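Phosphodiesterase (Pseudomonas aeruginosa, PDB 4G75) probably kills competing bacteria as a colicin M-like bacteriocin, acting as a metal-binding phosphodiesterase that degrades peptidoglycan or its lipid-linked precursor. Local coordinates at residues A[56-60]-A[72-76]; A[61-65]-A[81-86]; A[134-139]-A[159-165]; A[175-181]-A[193-197]. One frame throughout, in Å; residues are numbered along the deposited sequence. Where two conformers were deposited one is given.

Contact 1. Residues A[56-60]-A[72-76]; sequences KPLLA and LYGYP
K56 lays its aliphatic chain across one face of the Y73 ring at about a right angle, a CH-pi contact in which CG sits 3.6 Å from the ring centroid and 11° off the normal. CB, CD and CE also skim the ring, because the chain runs extended beyond CG. Lysine suits the place: its methylenes cover the phenol while NZ goes on to a salt bridge with E253.

The remaining touches are mostly apolar. L59 meets the edge of the same ring, CB to CE2 of Y73 at 3.9 Å. A60 is small enough to let the loop come close; its CB lies 3.2 Å from O of L72 and 3.9 Å from CD2 of Y75. Proline, rigid and without a polar side chain, packs against the end of Y75, with CB of P57 4.0 Å from CZ of Y75.

Within the segments A60 N bonds to K56 O, and Y75 N to L72 O at 2.9 Å. The latter belongs to a type I' beta turn from L72 to Y75, in which G74 takes a positive phi (86°) that glycine tolerates. This turn sends the two tyrosines to different parts of the helix surface, around K56 and L59 and beside P57 and A60. Between 56-60 and 72-76 the chemistry is thus mainly carbon packing, governed by shape and dispersion; farther on, Q64 of the same helix does bond the loop, at L78.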
loop_
_atom_site.group_PDB
_atom_site.type_symbol
_atom_site.label_atom_id
_atom_site.label_comp_id
_atom_site.label_asym_id
_atom_site.label_seq_id
_atom_site.Cartn_x
_atom_site.Cartn_y
_atom_site.Cartn_z
ATOM N N LYS A 56 13.655 1.199 0.265
ATOM C CA LYS A 56 15.055 1.489 -0.018
ATOM C C LYS A 56 15.273 2.572 -1.084
ATOM O O LYS A 56 16.038 3.506 -0.860
ATOM C CB LYS A 56 15.825 0.204 -0.330
ATOM C CG LYS A 56 16.023 -0.687 0.893
ATOM C CD LYS A 56 16.622 -2.031 0.492
ATOM C CE LYS A 56 16.793 -2.946 1.695
ATOM N NZ LYS A 56 17.476 -4.202 1.313
ATOM N N PRO A 57 14.581 2.479 -2.228
ATOM C CA PRO A 57 14.790 3.537 -3.227
ATOM C C PRO A 57 14.429 4.926 -2.701
ATOM O O PRO A 57 15.154 5.880 -2.973
ATOM C CB PRO A 57 13.846 3.155 -4.376
ATOM C CG PRO A 57 13.418 1.750 -4.108
ATOM C CD PRO A 57 13.621 1.451 -2.671
ATOM N N LEU A 58 13.327 5.041 -1.959
ATOM C CA LEU A 58 12.920 6.334 -1.430
ATOM C C LEU A 58 13.869 6.814 -0.340
ATOM O O LEU A 58 14.212 7.992 -0.284
ATOM C CB LEU A 58 11.484 6.286 -0.905
ATOM C CG LEU A 58 10.392 6.176 -1.967
ATOM C CD1 LEU A 58 9.033 6.065 -1.278
ATOM C CD2 LEU A 58 10.422 7.384 -2.886
ATOM N N LEU A 59 14.308 5.893 0.511
ATOM C CA LEU A 59 15.225 6.247 1.585
ATOM C C LEU A 59 16.563 6.728 1.036
ATOM O O LEU A 59 17.168 7.656 1.572
ATOM C CB LEU A 59 15.424 5.067 2.536
ATOM C CG LEU A 59 14.270 4.839 3.515
ATOM C CD1 LEU A 59 14.445 3.512 4.222
ATOM C CD2 LEU A 59 14.167 5.984 4.513
ATOM N N ALA A 60 17.023 6.103 -0.037
ATOM C CA ALA A 60 18.292 6.500 -0.627
ATOM C C ALA A 60 18.207 7.933 -1.144
ATOM O O ALA A 60 19.137 8.718 -0.969
ATOM C CB ALA A 60 18.689 5.540 -1.740
ATOM N N LEU A 72 23.102 4.373 0.914
ATOM C CA LEU A 72 22.216 4.647 -0.209
ATOM C C LEU A 72 21.661 3.358 -0.811
ATOM O O LEU A 72 21.092 3.370 -1.900
ATOM C CB LEU A 72 22.935 5.466 -1.283
ATOM C CG LEU A 72 23.453 6.844 -0.859
ATOM C CD1 LEU A 72 23.892 7.637 -2.079
ATOM C CD2 LEU A 72 22.401 7.608 -0.070
ATOM N N TYR A 73 21.836 2.247 -0.100
ATOM C CA TYR A 73 21.303 0.963 -0.552
ATOM C C TYR A 73 21.727 0.590 -1.973
ATOM O O TYR A 73 20.989 -0.078 -2.702
ATOM C CB TYR A 73 19.769 0.942 -0.422
ATOM C CG TYR A 73 19.281 1.038 1.004
ATOM C CD1 TYR A 73 19.476 -0.008 1.900
ATOM C CD2 TYR A 73 18.617 2.171 1.456
ATOM C CE1 TYR A 73 19.034 0.079 3.202
ATOM C CE2 TYR A 73 18.172 2.266 2.760
ATOM C CZ TYR A 73 18.378 1.217 3.625
ATOM O OH TYR A 73 17.937 1.311 4.926
ATOM N N GLY A 74 22.922 1.018 -2.363
ATOM C CA GLY A 74 23.463 0.661 -3.661
ATOM C C GLY A 74 23.044 1.573 -4.799
ATOM O O GLY A 74 23.512 1.422 -5.926
ATOM N N TYR A 75 22.162 2.522 -4.514
ATOM C CA TYR A 75 21.752 3.485 -5.533
ATOM C C TYR A 75 22.816 4.565 -5.747
ATOM O O TYR A 75 23.488 4.991 -4.807
ATOM C CB TYR A 75 20.394 4.109 -5.187
ATOM C CG TYR A 75 19.271 3.106 -5.255
ATOM C CD1 TYR A 75 18.662 2.806 -6.465
ATOM C CD2 TYR A 75 18.843 2.427 -4.116
ATOM C CE1 TYR A 75 17.654 1.868 -6.547
ATOM C CE2 TYR A 75 17.832 1.477 -4.186
ATOM C CZ TYR A 75 17.237 1.210 -5.407
ATOM O OH TYR A 75 16.231 0.274 -5.506
ATOM N N PRO A 76 22.970 5.008 -6.998
ATOM C CA PRO A 76 23.915 6.081 -7.331
ATOM C C PRO A 76 23.485 7.414 -6.738
ATOM O O PRO A 76 22.293 7.729 -6.725
ATOM C CB PRO A 76 23.837 6.152 -8.864
ATOM C CG PRO A 76 23.260 4.840 -9.287
ATOM C CD PRO A 76 22.301 4.473 -8.193
#

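Contact 2. Residues A[61-65]-A[81-86]. With EDO (1,2-ethanediol), chain M.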
loop_
_atom_site.group_PDB
_atom_site.type_symbol
_atom_site.label_atom_id
_atom_site.label_comp_id
_atom_site.label_asym_id
_atom_site.label_seq_id
_atom_site.Cartn_x
_atom_site.Cartn_y
_atom_site.Cartn_z
ATOM N N LEU A 61 17.091 8.269 -1.780
ATOM C CA LEU A 61 16.884 9.619 -2.278
ATOM C C LEU A 61 16.846 10.604 -1.117
ATOM O O LEU A 61 17.554 11.612 -1.125
ATOM C CB LEU A 61 15.578 9.709 -3.076
ATOM C CG LEU A 61 15.579 8.862 -4.350
ATOM C CD1 LEU A 61 14.227 8.908 -5.039
ATOM C CD2 LEU A 61 16.686 9.328 -5.291
ATOM N N TRP A 62 16.024 10.302 -0.117
ATOM C CA TRP A 62 15.864 11.198 1.024
ATOM C C TRP A 62 17.166 11.389 1.784
ATOM O O TRP A 62 17.511 12.512 2.159
ATOM C CB TRP A 62 14.776 10.703 1.986
ATOM C CG TRP A 62 14.481 11.707 3.061
ATOM C CD1 TRP A 62 15.036 11.766 4.313
ATOM C CD2 TRP A 62 13.592 12.826 2.964
ATOM N NE1 TRP A 62 14.529 12.843 5.002
ATOM C CE2 TRP A 62 13.639 13.507 4.199
ATOM C CE3 TRP A 62 12.747 13.309 1.958
ATOM C CZ2 TRP A 62 12.878 14.645 4.453
ATOM C CZ3 TRP A 62 11.991 14.442 2.214
ATOM C CH2 TRP A 62 12.064 15.097 3.452
ATOM N N ALA A 63 17.877 10.292 2.025
ATOM C CA ALA A 63 19.128 10.357 2.769
ATOM C C ALA A 63 20.086 11.327 2.084
ATOM O O ALA A 63 20.847 12.036 2.746
ATOM C CB ALA A 63 19.754 8.980 2.904
ATOM N N GLN A 64 20.052 11.366 0.759
ATOM C CA GLN A 64 20.871 12.317 0.011
ATOM C C GLN A 64 20.348 13.730 0.211
ATOM O O GLN A 64 21.079 14.636 0.612
ATOM C CB GLN A 64 20.858 11.987 -1.481
ATOM C CG GLN A 64 21.516 10.673 -1.849
ATOM C CD GLN A 64 21.270 10.307 -3.299
ATOM O OE1 GLN A 64 21.872 10.879 -4.208
ATOM N NE2 GLN A 64 20.378 9.354 -3.522
ATOM N N TRP A 65 19.064 13.907 -0.085
ATOM C CA TRP A 65 18.391 15.194 0.043
ATOM C C TRP A 65 18.662 15.815 1.412
ATOM O O TRP A 65 19.056 16.979 1.514
ATOM C CB TRP A 65 16.890 14.987 -0.133
ATOM C CG TRP A 65 16.098 16.217 -0.397
ATOM C CD1 TRP A 65 16.532 17.508 -0.347
ATOM C CD2 TRP A 65 14.700 16.274 -0.709
ATOM N NE1 TRP A 65 15.497 18.367 -0.638
ATOM C CE2 TRP A 65 14.360 17.634 -0.858
ATOM C CE3 TRP A 65 13.707 15.306 -0.891
ATOM C CZ2 TRP A 65 13.069 18.050 -1.177
ATOM C CZ3 TRP A 65 12.428 15.719 -1.203
ATOM C CH2 TRP A 65 12.119 17.080 -1.343
ATOM N N PRO A 81 18.459 14.499 -6.147
ATOM C CA PRO A 81 17.732 13.423 -5.465
ATOM C C PRO A 81 16.390 13.946 -4.955
ATOM O O PRO A 81 15.422 13.188 -4.841
ATOM C CB PRO A 81 18.655 13.082 -4.291
ATOM C CG PRO A 81 19.427 14.366 -4.061
ATOM C CD PRO A 81 19.726 14.800 -5.462
ATOM N N ASN A 82 16.341 15.242 -4.658
ATOM C CA ASN A 82 15.089 15.897 -4.314
ATOM C C ASN A 82 14.053 15.806 -5.430
ATOM O O ASN A 82 12.900 15.468 -5.183
ATOM C CB ASN A 82 15.314 17.361 -3.899
ATOM C CG ASN A 82 16.103 18.157 -4.927
ATOM O OD1 ASN A 82 16.942 17.619 -5.654
ATOM N ND2 ASN A 82 15.846 19.458 -4.976
ATOM N N TYR A 83 14.455 16.108 -6.659
ATOM C CA TYR A 83 13.503 16.070 -7.761
ATOM C C TYR A 83 13.000 14.653 -7.997
ATOM O O TYR A 83 11.830 14.446 -8.325
ATOM C CB TYR A 83 14.113 16.625 -9.053
ATOM C CG TYR A 83 14.467 18.098 -8.998
ATOM C CD1 TYR A 83 13.953 18.924 -8.009
ATOM C CD2 TYR A 83 15.302 18.663 -9.956
ATOM C CE1 TYR A 83 14.278 20.277 -7.966
ATOM C CE2 TYR A 83 15.628 20.005 -9.922
ATOM C CZ TYR A 83 15.116 20.806 -8.926
ATOM O OH TYR A 83 15.442 22.145 -8.897
ATOM N N GLU A 84 13.888 13.675 -7.845
ATOM C CA GLU A 84 13.510 12.290 -8.085
ATOM C C GLU A 84 12.586 11.754 -6.992
ATOM O O GLU A 84 11.676 10.968 -7.275
ATOM C CB GLU A 84 14.747 11.404 -8.242
ATOM C CG GLU A 84 15.525 11.682 -9.526
ATOM C CD GLU A 84 14.630 11.681 -10.755
ATOM O OE1 GLU A 84 13.894 10.690 -10.956
ATOM O OE2 GLU A 84 14.661 12.674 -11.518
ATOM N N PHE A 85 12.809 12.184 -5.752
ATOM C CA PHE A 85 11.936 11.770 -4.657
ATOM C C PHE A 85 10.544 12.330 -4.923
ATOM O O PHE A 85 9.535 11.625 -4.823
ATOM C CB PHE A 85 12.476 12.290 -3.321
ATOM C CG PHE A 85 11.716 11.792 -2.116
ATOM C CD1 PHE A 85 12.197 10.720 -1.372
ATOM C CD2 PHE A 85 10.533 12.396 -1.725
ATOM C CE1 PHE A 85 11.504 10.261 -0.252
ATOM C CE2 PHE A 85 9.837 11.940 -0.613
ATOM C CZ PHE A 85 10.321 10.878 0.122
ATOM N N ILE A 86 10.493 13.609 -5.274
ATOM C CA ILE A 86 9.216 14.266 -5.533
ATOM C C ILE A 86 8.440 13.611 -6.673
ATOM O O ILE A 86 7.249 13.331 -6.534
ATOM C CB ILE A 86 9.398 15.762 -5.806
ATOM C CG1 ILE A 86 9.837 16.455 -4.512
ATOM C CG2 ILE A 86 8.109 16.353 -6.341
ATOM C CD1 ILE A 86 10.407 17.852 -4.699
HETATM C C1 EDO M . 17.748 15.015 -11.898
HETATM O O1 EDO M . 16.488 14.704 -11.289
HETATM C C2 EDO M . 18.824 14.056 -11.400
HETATM O O2 EDO M . 18.664 13.857 -9.990
#
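F85 is the main bump of helix 81-102 here, filling a hollow lined by L61, W62 and W65. CB of L61 meets the rim of the phenyl ring, 3.9 Å from CD1 of F85, while CE3 of W62 stands over its centre, 3.9 Å from CZ of F85. That makes an edge-to-face pair with planes 57° apart. W65 brings its own edge toward the F85 face in a more offset pair. Phenylalanine fits because its flat ring can receive both indoles, and with CG anti to the backbone N (chi1 -174°) it reaches across to them.

Such an aromatic cluster fills the interface of a helical hairpin: the two short segments run roughly antiparallel, 142° between their directions, with axes 8.6 Å apart at the closest.

At the hairpin's connecting end the bumps are smaller. P81, in the first turn of its helix, needs no backbone N-H there, and its CB tucks against CB of Q64 at 3.7 Å, a glutamine whose OE1 is bonded to L78 N. The branched end of L61 lodges between E84 and F85, both methyls against CB of E84 and CD1 3.6 Å from N of F85. Farther along, CD1 of I86 reaches CH2 of W65 at 3.8 Å. On the side facing helix 34-49, E84 OE1 pairs with R45 and K42, while OE2 accepts a 2.7 Å bond from O1 of a 1,2-ethanediol, probably from the crystallisation liquor.

Contact 3. Residues A[134-139]-A[159-165]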
loop_
_atom_site.group_PDB
_atom_site.type_symbol
_atom_site.label_atom_id
_atom_site.label_comp_id
_atom_site.label_asym_id
_atom_site.label_seq_id
_atom_site.Cartn_x
_atom_site.Cartn_y
_atom_site.Cartn_z
ATOM N N ILE A 134 -8.026 9.263 -8.205
ATOM C CA ILE A 134 -7.270 8.218 -7.519
ATOM C C ILE A 134 -7.802 8.063 -6.093
ATOM O O ILE A 134 -7.399 8.798 -5.190
ATOM C CB ILE A 134 -5.766 8.537 -7.501
ATOM C CG1 ILE A 134 -5.257 8.751 -8.931
ATOM C CG2 ILE A 134 -4.988 7.421 -6.825
ATOM C CD1 ILE A 134 -3.792 9.174 -8.997
ATOM N N ASP A 135 -8.708 7.105 -5.891
ATOM C CA ASP A 135 -9.452 7.018 -4.638
ATOM C C ASP A 135 -9.515 5.620 -4.025
ATOM O O ASP A 135 -10.140 5.421 -2.980
ATOM C CB ASP A 135 -10.875 7.573 -4.813
ATOM C CG ASP A 135 -11.712 6.757 -5.783
ATOM O OD1 ASP A 135 -11.221 5.744 -6.314
ATOM O OD2 ASP A 135 -12.875 7.135 -6.021
ATOM N N THR A 136 -8.857 4.662 -4.665
ATOM C CA THR A 136 -8.944 3.268 -4.249
ATOM C C THR A 136 -7.608 2.584 -4.506
ATOM O O THR A 136 -7.009 2.771 -5.573
ATOM C CB THR A 136 -10.027 2.534 -5.045
ATOM O OG1 THR A 136 -11.253 3.268 -4.959
ATOM C CG2 THR A 136 -10.245 1.123 -4.501
ATOM N N PHE A 137 -7.143 1.808 -3.533
ATOM C CA PHE A 137 -5.868 1.092 -3.664
ATOM C C PHE A 137 -6.036 -0.236 -4.392
ATOM O O PHE A 137 -7.080 -0.889 -4.295
ATOM C CB PHE A 137 -5.266 0.798 -2.287
ATOM C CG PHE A 137 -4.833 2.022 -1.524
ATOM C CD1 PHE A 137 -3.781 2.800 -1.973
ATOM C CD2 PHE A 137 -5.445 2.359 -0.321
ATOM C CE1 PHE A 137 -3.372 3.919 -1.255
ATOM C CE2 PHE A 137 -5.035 3.464 0.395
ATOM C CZ PHE A 137 -3.999 4.240 -0.071
ATOM N N ASN A 138 -4.983 -0.655 -5.088
ATOM C CA ASN A 138 -4.952 -1.976 -5.711
ATOM C C ASN A 138 -4.780 -3.144 -4.739
ATOM O O ASN A 138 -5.330 -4.235 -4.958
ATOM C CB ASN A 138 -3.834 -2.044 -6.751
ATOM C CG ASN A 138 -3.826 -3.361 -7.503
ATOM O OD1 ASN A 138 -4.787 -3.695 -8.196
ATOM N ND2 ASN A 138 -2.748 -4.120 -7.360
ATOM N N GLY A 139 -3.999 -2.923 -3.685
ATOM C CA GLY A 139 -3.651 -3.983 -2.748
ATOM C C GLY A 139 -2.469 -4.817 -3.221
ATOM O O GLY A 139 -2.326 -5.981 -2.842
HETATM N N MSE A 159 -9.119 7.403 1.289
HETATM C CA MSE A 159 -8.811 6.380 0.298
HETATM C C MSE A 159 -9.564 5.115 0.674
HETATM O O MSE A 159 -9.806 4.868 1.848
HETATM C CB MSE A 159 -7.309 6.091 0.264
HETATM C CG MSE A 159 -6.476 7.268 -0.230
HETATM SE SE MSE A 159 -6.718 7.608 -2.153
HETATM C CE MSE A 159 -5.841 6.027 -2.876
ATOM N N ASN A 160 -9.936 4.323 -0.324
ATOM C CA ASN A 160 -10.575 3.036 -0.079
ATOM C C ASN A 160 -9.622 1.871 -0.339
ATOM O O ASN A 160 -8.940 1.849 -1.358
ATOM C CB ASN A 160 -11.818 2.892 -0.966
ATOM C CG ASN A 160 -13.013 3.662 -0.427
ATOM O OD1 ASN A 160 -13.796 4.230 -1.186
ATOM N ND2 ASN A 160 -13.160 3.673 0.886
ATOM N N PHE A 161 -9.571 0.924 0.597
ATOM C CA PHE A 161 -8.859 -0.338 0.420
ATOM C C PHE A 161 -9.925 -1.428 0.482
ATOM O O PHE A 161 -10.290 -1.886 1.571
ATOM C CB PHE A 161 -7.829 -0.527 1.542
ATOM C CG PHE A 161 -6.700 -1.479 1.200
ATOM C CD1 PHE A 161 -6.917 -2.590 0.393
ATOM C CD2 PHE A 161 -5.430 -1.276 1.723
ATOM C CE1 PHE A 161 -5.887 -3.462 0.087
ATOM C CE2 PHE A 161 -4.393 -2.145 1.427
ATOM C CZ PHE A 161 -4.620 -3.240 0.603
ATOM N N PRO A 162 -10.462 -1.824 -0.684
ATOM C CA PRO A 162 -11.541 -2.826 -0.661
ATOM C C PRO A 162 -11.139 -4.057 0.161
ATOM O O PRO A 162 -10.012 -4.547 0.051
ATOM C CB PRO A 162 -11.730 -3.170 -2.136
ATOM C CG PRO A 162 -11.261 -1.913 -2.877
ATOM C CD PRO A 162 -10.113 -1.396 -2.051
ATOM N N ILE A 163 -12.058 -4.550 0.985
ATOM C CA ILE A 163 -11.710 -5.587 1.950
ATOM C C ILE A 163 -11.140 -6.849 1.298
ATOM O O ILE A 163 -10.232 -7.466 1.838
ATOM C CB ILE A 163 -12.904 -5.937 2.879
ATOM C CG1 ILE A 163 -12.420 -6.701 4.117
ATOM C CG2 ILE A 163 -13.990 -6.685 2.116
ATOM C CD1 ILE A 163 -13.523 -6.930 5.175
ATOM N N GLU A 164 -11.674 -7.224 0.141
ATOM C CA GLU A 164 -11.210 -8.422 -0.549
ATOM C C GLU A 164 -9.796 -8.259 -1.111
ATOM O O GLU A 164 -9.129 -9.250 -1.427
ATOM C CB GLU A 164 -12.195 -8.843 -1.655
ATOM C CG GLU A 164 -12.276 -7.902 -2.856
ATOM C CD GLU A 164 -13.246 -6.738 -2.658
ATOM O OE1 GLU A 164 -13.747 -6.531 -1.525
ATOM O OE2 GLU A 164 -13.510 -6.023 -3.650
ATOM N N ARG A 165 -9.333 -7.019 -1.235
ATOM C CA ARG A 165 -7.984 -6.785 -1.761
ATOM C C ARG A 165 -6.928 -6.773 -0.665
ATOM O O ARG A 165 -5.740 -6.718 -0.954
ATOM C CB ARG A 165 -7.917 -5.495 -2.589
ATOM C CG ARG A 165 -8.712 -5.592 -3.885
ATOM C CD ARG A 165 -8.632 -4.339 -4.754
ATOM N NE ARG A 165 -9.241 -4.613 -6.050
ATOM C CZ ARG A 165 -8.572 -4.958 -7.146
ATOM N NH1 ARG A 165 -7.249 -5.038 -7.142
ATOM N NH2 ARG A 165 -9.234 -5.195 -8.262
HETATM O O HOH W 1 -3.072 -7.048 -0.362
#
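T136 and N160 form a single parallel beta bridge, adding segment 134-139 beside strand 159-160 of the mixed sheet. N160 N donates to D135 O at 2.9 Å, and F137 N gives a straighter bond to N160 O at 2.8 Å, nearly along the C=O axis.

Packing is tight on the side of F137. The chain of selenomethionine M159 bends at chi2 and chi3 (-70° and -69°), which curls CE over the face of the F137 ring, 3.8 Å from its centroid, as a CH-pi contact. SE stands farther above the same face, the Met-aromatic part; a flexible chain is what permits this wrap. F161 meets the same ring obliquely and covers CA of G139, whose bare backbone lets CZ of F161 come within 3.6 Å. Helix 143-153 and strand 275-278 close round the two phenylalanines, and F161 also neighbours V211 of the magnesium site.

The other side, with D135, T136, N160 and P162, is looser and partly exposed. There T136 OG1 bonds to D135 OD1 from above the carboxylate plane, and CG2 of T136 rests on P162. A buried polar grip lies beyond: R165, its chain extended, bonds V2 O through NH1, which also donates in the guanidinium plane to a lone pair of N138 O, 3.0 Å away.

Contact 4. Residues A[175-181]-A[193-197]; sequences MPQFIGV and DFNVP
V181 N bonds to Q177 O at 2.9 Å, and this helical i to i+4 spacing aligns the two side chains along the ring of F194, with M175 joining them from the N-cap position. The strand's phenylalanine is thus the centre of the contact. Its CG lies between the backbone N and the carbonyl carbon (chi1 63°), a crowded position that raises the ring toward the helix.

SE of selenomethionine M175 comes in at the edge of that ring, 5.5 Å from the centroid and 81° off the normal, a Met-aromatic contact favoured by a long, polarisable side chain. Its nearest ring atom, CE1 of F194, is shared with Q177, whose CB lies 3.6 Å from it. CB of F178 touches CZ of F194 at 3.9 Å, while F178 also packs on V172 in the preceding loop. Branched V181 packs with CG2 4.2 Å from CD2 of F194. The amide of Q177 ends near N195 O, but its modelled orientation is doubtful.

Strand alternation sorts the residues: the CB atoms of F194 and V196 point toward the helix, those of D193 and N195 away. D193 forms a salt bridge with R217, and N195 OD1 bonds to Y239 OH. Helix 176-184 therefore lies on one face of the sheet, segment 176-181 running at 153° to 193-197; strand 188-199 pairs antiparallel with strand 213-224 through F194 with I218 and V196 with L216.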
loop_
_atom_site.group_PDB
_atom_site.type_symbol
_atom_site.label_atom_id
_atom_site.label_comp_id
_atom_site.label_asym_id
_atom_site.label_seq_id
_atom_site.Cartn_x
_atom_site.Cartn_y
_atom_site.Cartn_z
HETATM N N MSE A 175 -11.317 -17.498 16.492
HETATM C CA MSE A 175 -11.429 -16.262 17.257
HETATM C C MSE A 175 -12.018 -16.548 18.628
HETATM O O MSE A 175 -13.098 -17.115 18.732
HETATM C CB MSE A 175 -12.326 -15.259 16.528
HETATM C CG MSE A 175 -11.784 -14.794 15.204
HETATM SE SE MSE A 175 -13.080 -13.634 14.321
HETATM C CE MSE A 175 -12.069 -13.262 12.699
ATOM N N PRO A 176 -11.309 -16.153 19.691
ATOM C CA PRO A 176 -11.853 -16.334 21.040
ATOM C C PRO A 176 -13.234 -15.700 21.218
ATOM O O PRO A 176 -14.058 -16.258 21.940
ATOM C CB PRO A 176 -10.817 -15.630 21.917
ATOM C CG PRO A 176 -9.537 -15.853 21.175
ATOM C CD PRO A 176 -9.901 -15.723 19.718
ATOM N N GLN A 177 -13.496 -14.570 20.566
ATOM C CA GLN A 177 -14.808 -13.943 20.709
ATOM C C GLN A 177 -15.883 -14.830 20.103
ATOM O O GLN A 177 -16.966 -14.986 20.668
ATOM C CB GLN A 177 -14.840 -12.562 20.062
ATOM C CG GLN A 177 -13.984 -11.538 20.774
ATOM C CD GLN A 177 -14.120 -10.161 20.167
ATOM O OE1 GLN A 177 -13.233 -9.698 19.453
ATOM N NE2 GLN A 177 -15.243 -9.502 20.438
ATOM N N PHE A 178 -15.577 -15.425 18.958
ATOM C CA PHE A 178 -16.530 -16.340 18.349
ATOM C C PHE A 178 -16.720 -17.598 19.187
ATOM O O PHE A 178 -17.846 -18.036 19.404
ATOM C CB PHE A 178 -16.144 -16.710 16.922
ATOM C CG PHE A 178 -17.145 -17.608 16.263
ATOM C CD1 PHE A 178 -18.299 -17.082 15.713
ATOM C CD2 PHE A 178 -16.955 -18.981 16.236
ATOM C CE1 PHE A 178 -19.245 -17.902 15.127
ATOM C CE2 PHE A 178 -17.897 -19.810 15.653
ATOM C CZ PHE A 178 -19.044 -19.267 15.094
ATOM N N ILE A 179 -15.622 -18.182 19.653
ATOM C CA ILE A 179 -15.723 -19.361 20.507
ATOM C C ILE A 179 -16.594 -19.040 21.719
ATOM O O ILE A 179 -17.446 -19.834 22.105
ATOM C CB ILE A 179 -14.342 -19.889 20.954
ATOM C CG1 ILE A 179 -13.498 -20.269 19.740
ATOM C CG2 ILE A 179 -14.497 -21.087 21.904
ATOM C CD1 ILE A 179 -12.035 -20.521 20.063
ATOM N N GLY A 180 -16.391 -17.861 22.300
ATOM C CA GLY A 180 -17.192 -17.424 23.428
ATOM C C GLY A 180 -18.665 -17.314 23.081
ATOM O O GLY A 180 -19.528 -17.768 23.833
ATOM N N VAL A 181 -18.953 -16.702 21.938
ATOM C CA VAL A 181 -20.331 -16.549 21.482
ATOM C C VAL A 181 -20.966 -17.908 21.218
ATOM O O VAL A 181 -22.132 -18.138 21.534
ATOM C CB VAL A 181 -20.414 -15.679 20.204
ATOM C CG1 VAL A 181 -21.774 -15.822 19.544
ATOM C CG2 VAL A 181 -20.134 -14.224 20.536
ATOM N N ASP A 193 -22.918 -10.232 16.468
ATOM C CA ASP A 193 -22.357 -8.955 16.056
ATOM C C ASP A 193 -21.272 -8.563 17.051
ATOM O O ASP A 193 -21.563 -8.138 18.170
ATOM C CB ASP A 193 -23.458 -7.894 16.001
ATOM C CG ASP A 193 -23.032 -6.636 15.273
ATOM O OD1 ASP A 193 -21.837 -6.497 14.922
ATOM O OD2 ASP A 193 -23.906 -5.771 15.061
ATOM N N PHE A 194 -20.017 -8.741 16.655
ATOM C CA PHE A 194 -18.905 -8.355 17.514
ATOM C C PHE A 194 -17.714 -7.772 16.743
ATOM O O PHE A 194 -17.601 -7.942 15.532
ATOM C CB PHE A 194 -18.473 -9.518 18.423
ATOM C CG PHE A 194 -17.950 -10.727 17.686
ATOM C CD1 PHE A 194 -16.607 -10.839 17.371
ATOM C CD2 PHE A 194 -18.794 -11.774 17.355
ATOM C CE1 PHE A 194 -16.121 -11.953 16.709
ATOM C CE2 PHE A 194 -18.309 -12.895 16.695
ATOM C CZ PHE A 194 -16.972 -12.980 16.373
ATOM N N ASN A 195 -16.849 -7.064 17.464
ATOM C CA ASN A 195 -15.666 -6.434 16.877
ATOM C C ASN A 195 -14.401 -7.133 17.329
ATOM O O ASN A 195 -14.293 -7.542 18.483
ATOM C CB ASN A 195 -15.602 -4.952 17.275
ATOM C CG ASN A 195 -16.856 -4.205 16.916
ATOM O OD1 ASN A 195 -17.405 -4.389 15.834
ATOM N ND2 ASN A 195 -17.336 -3.363 17.835
ATOM N N VAL A 196 -13.443 -7.275 16.423
ATOM C CA VAL A 196 -12.182 -7.936 16.750
ATOM C C VAL A 196 -11.021 -7.286 16.005
ATOM O O VAL A 196 -11.098 -7.059 14.797
ATOM C CB VAL A 196 -12.202 -9.461 16.432
ATOM C CG1 VAL A 196 -13.620 -9.975 16.310
ATOM C CG2 VAL A 196 -11.397 -9.780 15.176
ATOM N N PRO A 197 -9.940 -6.975 16.732
ATOM C CA PRO A 197 -8.737 -6.462 16.080
ATOM C C PRO A 197 -8.087 -7.581 15.274
ATOM O O PRO A 197 -8.140 -8.753 15.666
ATOM C CB PRO A 197 -7.837 -6.056 17.252
ATOM C CG PRO A 197 -8.753 -5.973 18.446
ATOM C CD PRO A 197 -9.823 -6.982 18.197
#

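Contacts 1 and 2 share helix 55-65 and touch directly, their centres 10 Å apart: L58 O of contact 1 lies 3.5 Å from CE1 of F85 in contact 2. Together they hold the loop and helix that follow against successive turns of one helix, far from the metal, which is held at V211, E213 and D241. Contact 3, centred about 28 Å from contact 1, lies nearest the magnesium ion, the side chain of F161 being about 10 Å from it. Contact 4 sits a further 26 Å from contact 3 by centres, on the same mixed sheet. The side chain of V196 is about 13 Å from the magnesium ion. Contacts 1 and 4, 44 Å apart by centres, lie on opposite sides of the chain's centre.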